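Glutathione S-transferase enzyme with thioredoxin-like domain (Xenorhabdus nematophila, PDB 4L8E) binds glutathione and, as a member of the glutathione S-transferase family, probably catalyses glutathione-dependent chemistry. Local coordinates at residues I29-K41 and L46-I60. Sequence-based numbering, arbitrary orientation.
Sequences IDLYYAPTPNGYK and LEEVGLPYTIHPIDI. With GSH (glutathione), chain D; GSH (glutathione), chain C; GSH (glutathione), chain B.
His-56 lies against Tyr-32 on one face of a parallel strand pair. Both side chains have CG beside the backbone N (chi1 -70° for His-56, -65° for Tyr-32), which sends them the same way, side by side. His-56 CB sits 3.4 Å from Tyr-32 CD2. His-56 CG lies over one face of the Tyr-32 ring and Tyr-32 OH over one face of the imidazole, with the planes an oblique 31° apart. Asp-30 meets the imidazole at its edge: OD1 is 3.0 Å from His-56 CE1, a carbon. Its OD2 bonds to His-85.

Strands 30-33 and 54-57 are joined by five backbone bonds. Leu-31 makes two of them, N to Thr-54 O (2.9 Å) and O from His-56 N (2.8 Å). On the other face of the sheet, its CD2 touches both Leu-46 CD1 of helix 37-49 and Tyr-53 CD2. Ile-55 CD1 lies over the Tyr-33 ring. Ile-29 opens the pair. Its O accepts from Thr-54 N, its CG1 packs on Leu-51 CD2 at 4.1 Å, and its CB meets Tyr-53 CB. This is the beta-alpha-beta unit of the thioredoxin-like domain.

Beyond the strands, Thr-36 CG2 and Ile-60 CD1 meet tip to tip at 4.0 Å beside a bound glutathione. Thr-36 OG1 caps helix 37-49 by accepting from Gly-39 N, and lies 3.2 Å from SG2 of that glutathione. Asn-38 ND2 is 3.3 Å from the same SG2. The chemistry is therefore divided: backbone bonds join the strands, one face carries Asp-30, Tyr-32 and His-56, the other packs apolar side chains, and the helix start brings polar groups near a glutathione sulfur.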
# COMPACT_ATOMS: atom_id res chain seq x y z
N ILE A 29 -22.96 -0.13 7.88
CA ILE A 29 -21.82 0.15 6.95
C ILE A 29 -22.34 0.38 5.52
O ILE A 29 -23.03 -0.49 4.96
CB ILE A 29 -20.77 -1.01 6.86
CG1 ILE A 29 -20.06 -1.32 8.20
CG2 ILE A 29 -19.72 -0.70 5.80
CD1 ILE A 29 -19.31 -0.19 8.79
N ASP A 30 -22.01 1.54 4.94
CA ASP A 30 -22.31 1.82 3.54
C ASP A 30 -21.03 1.52 2.76
O ASP A 30 -19.95 2.05 3.11
CB ASP A 30 -22.70 3.28 3.32
CG ASP A 30 -24.07 3.63 3.86
OD1 ASP A 30 -25.00 2.84 3.69
OD2 ASP A 30 -24.22 4.74 4.41
N LEU A 31 -21.13 0.66 1.75
CA LEU A 31 -20.00 0.30 0.91
C LEU A 31 -20.18 0.83 -0.51
O LEU A 31 -21.14 0.50 -1.19
CB LEU A 31 -19.81 -1.20 0.88
CG LEU A 31 -18.71 -1.75 -0.05
CD1 LEU A 31 -17.32 -1.22 0.25
CD2 LEU A 31 -18.75 -3.27 -0.03
N TYR A 32 -19.23 1.66 -0.93
CA TYR A 32 -19.19 2.19 -2.28
C TYR A 32 -18.33 1.23 -3.12
O TYR A 32 -17.15 1.00 -2.81
CB TYR A 32 -18.68 3.65 -2.26
CG TYR A 32 -19.65 4.50 -1.52
CD1 TYR A 32 -19.63 4.57 -0.13
CD2 TYR A 32 -20.66 5.18 -2.20
CE1 TYR A 32 -20.60 5.30 0.56
CE2 TYR A 32 -21.60 5.92 -1.52
CZ TYR A 32 -21.57 5.99 -0.15
OH TYR A 32 -22.52 6.73 0.53
N TYR A 33 -18.96 0.64 -4.14
CA TYR A 33 -18.49 -0.63 -4.68
C TYR A 33 -18.63 -0.76 -6.19
O TYR A 33 -19.59 -0.28 -6.77
CB TYR A 33 -19.34 -1.74 -4.06
CG TYR A 33 -19.20 -3.15 -4.62
CD1 TYR A 33 -18.23 -4.03 -4.13
CD2 TYR A 33 -20.06 -3.62 -5.58
CE1 TYR A 33 -18.14 -5.34 -4.62
CE2 TYR A 33 -19.98 -4.93 -6.08
CZ TYR A 33 -19.00 -5.77 -5.60
OH TYR A 33 -18.95 -7.06 -6.12
N ALA A 34 -17.67 -1.46 -6.78
CA ALA A 34 -17.81 -2.01 -8.12
C ALA A 34 -17.24 -3.43 -8.05
O ALA A 34 -16.38 -3.70 -7.23
CB ALA A 34 -17.04 -1.18 -9.15
N PRO A 35 -17.73 -4.32 -8.92
CA PRO A 35 -17.27 -5.71 -8.94
C PRO A 35 -15.92 -5.83 -9.62
O PRO A 35 -15.82 -6.19 -10.80
CB PRO A 35 -18.36 -6.41 -9.75
CG PRO A 35 -18.88 -5.34 -10.66
CD PRO A 35 -18.87 -4.11 -9.82
N THR A 36 -14.90 -5.53 -8.85
CA THR A 36 -13.52 -5.50 -9.28
C THR A 36 -12.69 -6.11 -8.15
O THR A 36 -13.17 -6.25 -7.05
CB THR A 36 -13.05 -4.06 -9.41
OG1 THR A 36 -13.12 -3.43 -8.13
CG2 THR A 36 -13.88 -3.28 -10.40
N PRO A 37 -11.42 -6.44 -8.42
CA PRO A 37 -10.64 -7.05 -7.33
C PRO A 37 -10.66 -6.27 -6.00
O PRO A 37 -10.79 -6.88 -4.93
CB PRO A 37 -9.22 -7.10 -7.95
CG PRO A 37 -9.54 -7.35 -9.42
CD PRO A 37 -10.66 -6.38 -9.67
N ASN A 38 -10.53 -4.95 -6.06
CA ASN A 38 -10.49 -4.15 -4.85
C ASN A 38 -11.84 -4.05 -4.16
O ASN A 38 -11.88 -3.96 -2.94
CB ASN A 38 -9.87 -2.81 -5.14
CG ASN A 38 -8.44 -2.95 -5.59
OD1 ASN A 38 -7.65 -3.69 -4.98
ND2 ASN A 38 -8.09 -2.28 -6.66
N GLY A 39 -12.93 -4.08 -4.92
CA GLY A 39 -14.25 -4.13 -4.33
C GLY A 39 -14.51 -5.44 -3.62
O GLY A 39 -15.09 -5.48 -2.52
N TYR A 40 -14.09 -6.54 -4.23
CA TYR A 40 -14.33 -7.87 -3.66
C TYR A 40 -13.56 -8.08 -2.36
O TYR A 40 -14.00 -8.83 -1.49
CB TYR A 40 -13.95 -8.98 -4.63
CG TYR A 40 -14.97 -9.20 -5.73
CD1 TYR A 40 -16.26 -9.63 -5.44
CD2 TYR A 40 -14.62 -8.99 -7.04
CE1 TYR A 40 -17.17 -9.83 -6.47
CE2 TYR A 40 -15.53 -9.17 -8.06
CZ TYR A 40 -16.79 -9.59 -7.77
OH TYR A 40 -17.67 -9.77 -8.82
N LYS A 41 -12.43 -7.40 -2.18
CA LYS A 41 -11.73 -7.52 -0.91
C LYS A 41 -12.68 -7.21 0.24
O LYS A 41 -12.64 -7.87 1.28
CB LYS A 41 -10.56 -6.54 -0.81
CG LYS A 41 -9.43 -6.77 -1.80
CD LYS A 41 -8.43 -5.64 -1.63
CE LYS A 41 -7.28 -5.71 -2.62
NZ LYS A 41 -6.39 -4.50 -2.47
N LEU A 46 -16.75 -8.58 4.68
CA LEU A 46 -18.08 -8.36 5.29
C LEU A 46 -18.90 -9.66 5.30
O LEU A 46 -19.65 -9.94 6.25
CB LEU A 46 -18.82 -7.25 4.54
CG LEU A 46 -18.18 -5.86 4.75
CD1 LEU A 46 -18.71 -4.88 3.72
CD2 LEU A 46 -18.43 -5.35 6.15
N GLU A 47 -18.77 -10.45 4.25
CA GLU A 47 -19.46 -11.73 4.18
C GLU A 47 -18.90 -12.77 5.18
O GLU A 47 -19.66 -13.58 5.73
CB GLU A 47 -19.42 -12.29 2.77
CG GLU A 47 -20.29 -11.51 1.76
CD GLU A 47 -21.79 -11.56 2.04
OE1 GLU A 47 -22.28 -12.57 2.58
OE2 GLU A 47 -22.48 -10.58 1.65
N GLU A 48 -17.59 -12.73 5.42
CA GLU A 48 -16.97 -13.59 6.44
C GLU A 48 -17.49 -13.26 7.84
O GLU A 48 -17.78 -14.16 8.63
CB GLU A 48 -15.44 -13.44 6.42
CG GLU A 48 -14.76 -13.99 5.20
CD GLU A 48 -14.64 -15.52 5.17
OE1 GLU A 48 -15.10 -16.24 6.11
OE2 GLU A 48 -14.09 -16.03 4.17
N VAL A 49 -17.63 -11.98 8.15
CA VAL A 49 -18.03 -11.59 9.50
C VAL A 49 -19.55 -11.60 9.66
O VAL A 49 -20.05 -11.83 10.75
CB VAL A 49 -17.47 -10.20 9.86
CG1 VAL A 49 -18.04 -9.73 11.17
CG2 VAL A 49 -15.98 -10.26 9.92
N GLY A 50 -20.27 -11.35 8.57
CA GLY A 50 -21.73 -11.23 8.65
C GLY A 50 -22.17 -9.87 9.15
O GLY A 50 -23.23 -9.74 9.77
N LEU A 51 -21.35 -8.86 8.89
CA LEU A 51 -21.65 -7.50 9.31
C LEU A 51 -22.61 -6.92 8.28
O LEU A 51 -22.32 -6.96 7.09
CB LEU A 51 -20.35 -6.69 9.33
CG LEU A 51 -20.26 -5.43 10.17
CD1 LEU A 51 -20.49 -5.73 11.64
CD2 LEU A 51 -18.89 -4.80 9.94
N PRO A 52 -23.76 -6.38 8.73
CA PRO A 52 -24.66 -5.80 7.72
C PRO A 52 -24.05 -4.65 6.96
O PRO A 52 -23.35 -3.81 7.54
CB PRO A 52 -25.84 -5.30 8.56
CG PRO A 52 -25.75 -6.00 9.85
CD PRO A 52 -24.30 -6.28 10.09
N TYR A 53 -24.31 -4.62 5.66
CA TYR A 53 -23.87 -3.52 4.81
C TYR A 53 -24.84 -3.22 3.68
O TYR A 53 -25.62 -4.07 3.27
CB TYR A 53 -22.49 -3.80 4.24
CG TYR A 53 -22.36 -4.98 3.30
CD1 TYR A 53 -22.26 -6.29 3.78
CD2 TYR A 53 -22.27 -4.79 1.93
CE1 TYR A 53 -22.09 -7.37 2.91
CE2 TYR A 53 -22.12 -5.85 1.06
CZ TYR A 53 -22.01 -7.14 1.56
OH TYR A 53 -21.84 -8.18 0.67
N THR A 54 -24.78 -1.98 3.20
CA THR A 54 -25.58 -1.55 2.06
C THR A 54 -24.63 -1.23 0.92
O THR A 54 -23.70 -0.44 1.09
CB THR A 54 -26.42 -0.29 2.38
OG1 THR A 54 -27.34 -0.57 3.45
CG2 THR A 54 -27.22 0.16 1.14
N ILE A 55 -24.84 -1.87 -0.23
CA ILE A 55 -24.04 -1.53 -1.40
C ILE A 55 -24.55 -0.28 -2.11
O ILE A 55 -25.73 -0.18 -2.44
CB ILE A 55 -24.00 -2.70 -2.41
CG1 ILE A 55 -23.34 -3.92 -1.76
CG2 ILE A 55 -23.30 -2.28 -3.70
CD1 ILE A 55 -22.75 -4.90 -2.74
N HIS A 56 -23.65 0.66 -2.33
CA HIS A 56 -23.86 1.83 -3.15
C HIS A 56 -23.04 1.63 -4.40
O HIS A 56 -21.84 1.83 -4.40
CB HIS A 56 -23.39 3.10 -2.44
CG HIS A 56 -24.24 3.48 -1.27
ND1 HIS A 56 -24.29 2.74 -0.11
CD2 HIS A 56 -25.08 4.53 -1.09
CE1 HIS A 56 -25.14 3.30 0.74
NE2 HIS A 56 -25.63 4.39 0.17
N PRO A 57 -23.67 1.18 -5.49
CA PRO A 57 -22.87 0.91 -6.68
C PRO A 57 -22.32 2.16 -7.30
O PRO A 57 -23.04 3.14 -7.51
CB PRO A 57 -23.89 0.28 -7.65
CG PRO A 57 -25.20 0.77 -7.16
CD PRO A 57 -25.09 0.81 -5.69
N ILE A 58 -21.04 2.11 -7.64
CA ILE A 58 -20.36 3.18 -8.34
C ILE A 58 -20.00 2.62 -9.71
O ILE A 58 -19.22 1.69 -9.82
CB ILE A 58 -19.10 3.65 -7.56
CG1 ILE A 58 -19.48 4.27 -6.21
CG2 ILE A 58 -18.21 4.61 -8.39
CD1 ILE A 58 -20.35 5.52 -6.29
N ASP A 59 -20.61 3.18 -10.76
CA ASP A 59 -20.33 2.72 -12.10
C ASP A 59 -19.06 3.38 -12.57
O ASP A 59 -19.09 4.53 -13.00
CB ASP A 59 -21.51 3.07 -13.02
CG ASP A 59 -21.34 2.52 -14.43
OD1 ASP A 59 -20.20 2.18 -14.80
OD2 ASP A 59 -22.35 2.48 -15.17
N ILE A 60 -17.93 2.69 -12.43
CA ILE A 60 -16.67 3.31 -12.76
C ILE A 60 -16.51 3.49 -14.27
O ILE A 60 -15.75 4.33 -14.70
CB ILE A 60 -15.46 2.60 -12.09
CG1 ILE A 60 -15.41 1.12 -12.43
CG2 ILE A 60 -15.52 2.78 -10.57
CD1 ILE A 60 -14.16 0.43 -11.81
CG1 GSH D . -14.68 -9.04 -11.65
CD1 GSH D . -13.16 -9.05 -11.55
OE1 GSH D . -12.61 -9.33 -10.49
N2 GSH D . -12.41 -8.71 -12.78
CA2 GSH D . -10.98 -8.66 -12.86
C2 GSH D . -10.58 -7.24 -13.19
O2 GSH D . -9.40 -6.99 -13.47
CB2 GSH D . -10.45 -9.61 -13.89
SG2 GSH D . -10.42 -11.26 -13.23
N3 GSH D . -11.55 -6.14 -13.17
CA3 GSH D . -11.13 -4.78 -13.46
C3 GSH D . -10.75 -4.52 -14.88
O31 GSH D . -10.09 -3.48 -15.16
O32 GSH D . -11.09 -5.31 -15.80
N1 GSH C . -5.13 1.36 -3.77
CA1 GSH C . -6.57 1.35 -3.99
C1 GSH C . -7.23 0.42 -3.01
O11 GSH C . -8.42 0.64 -2.61
O12 GSH C . -6.59 -0.59 -2.53
CB1 GSH C . -6.88 0.95 -5.41
CG1 GSH C . -8.36 1.08 -5.74
CD1 GSH C . -8.60 0.96 -7.23
OE1 GSH C . -7.71 0.81 -8.05
N2 GSH C . -9.96 1.07 -7.64
CA2 GSH C . -10.37 0.99 -8.99
C2 GSH C . -11.12 2.26 -9.31
O2 GSH C . -12.00 2.76 -8.58
CB2 GSH C . -11.29 -0.16 -9.26
SG2 GSH C . -10.54 -1.69 -8.78
N3 GSH C . -10.75 2.93 -10.52
CA3 GSH C . -11.46 4.15 -10.86
C3 GSH C . -10.55 5.09 -11.56
O31 GSH C . -11.07 6.08 -12.13
O32 GSH C . -9.29 4.90 -11.57
N1 GSH B . -7.56 4.54 -14.19
CA1 GSH B . -7.29 3.16 -14.02
C1 GSH B . -6.19 2.76 -14.97
O11 GSH B . -6.01 3.41 -16.05
O12 GSH B . -5.46 1.75 -14.69
CB1 GSH B . -8.51 2.39 -14.32
CG1 GSH B . -8.32 0.89 -14.18
CD1 GSH B . -8.32 0.46 -12.72
OE1 GSH B . -8.87 1.13 -11.88
N2 GSH B . -7.63 -0.77 -12.38
CA2 GSH B . -7.60 -1.24 -11.04
C2 GSH B . -6.14 -1.26 -10.60
O2 GSH B . -5.20 -1.51 -11.37
CB2 GSH B . -8.16 -2.61 -10.92
SG2 GSH B . -9.92 -2.61 -11.25
N3 GSH B . -5.84 -0.96 -9.24
CA3 GSH B . -4.45 -0.98 -8.84
C3 GSH B . -4.37 -1.33 -7.40
O31 GSH B . -5.26 -2.04 -6.88
O32 GSH B . -3.39 -0.88 -6.73
O HOH W 1 -25.82 -0.14 6.23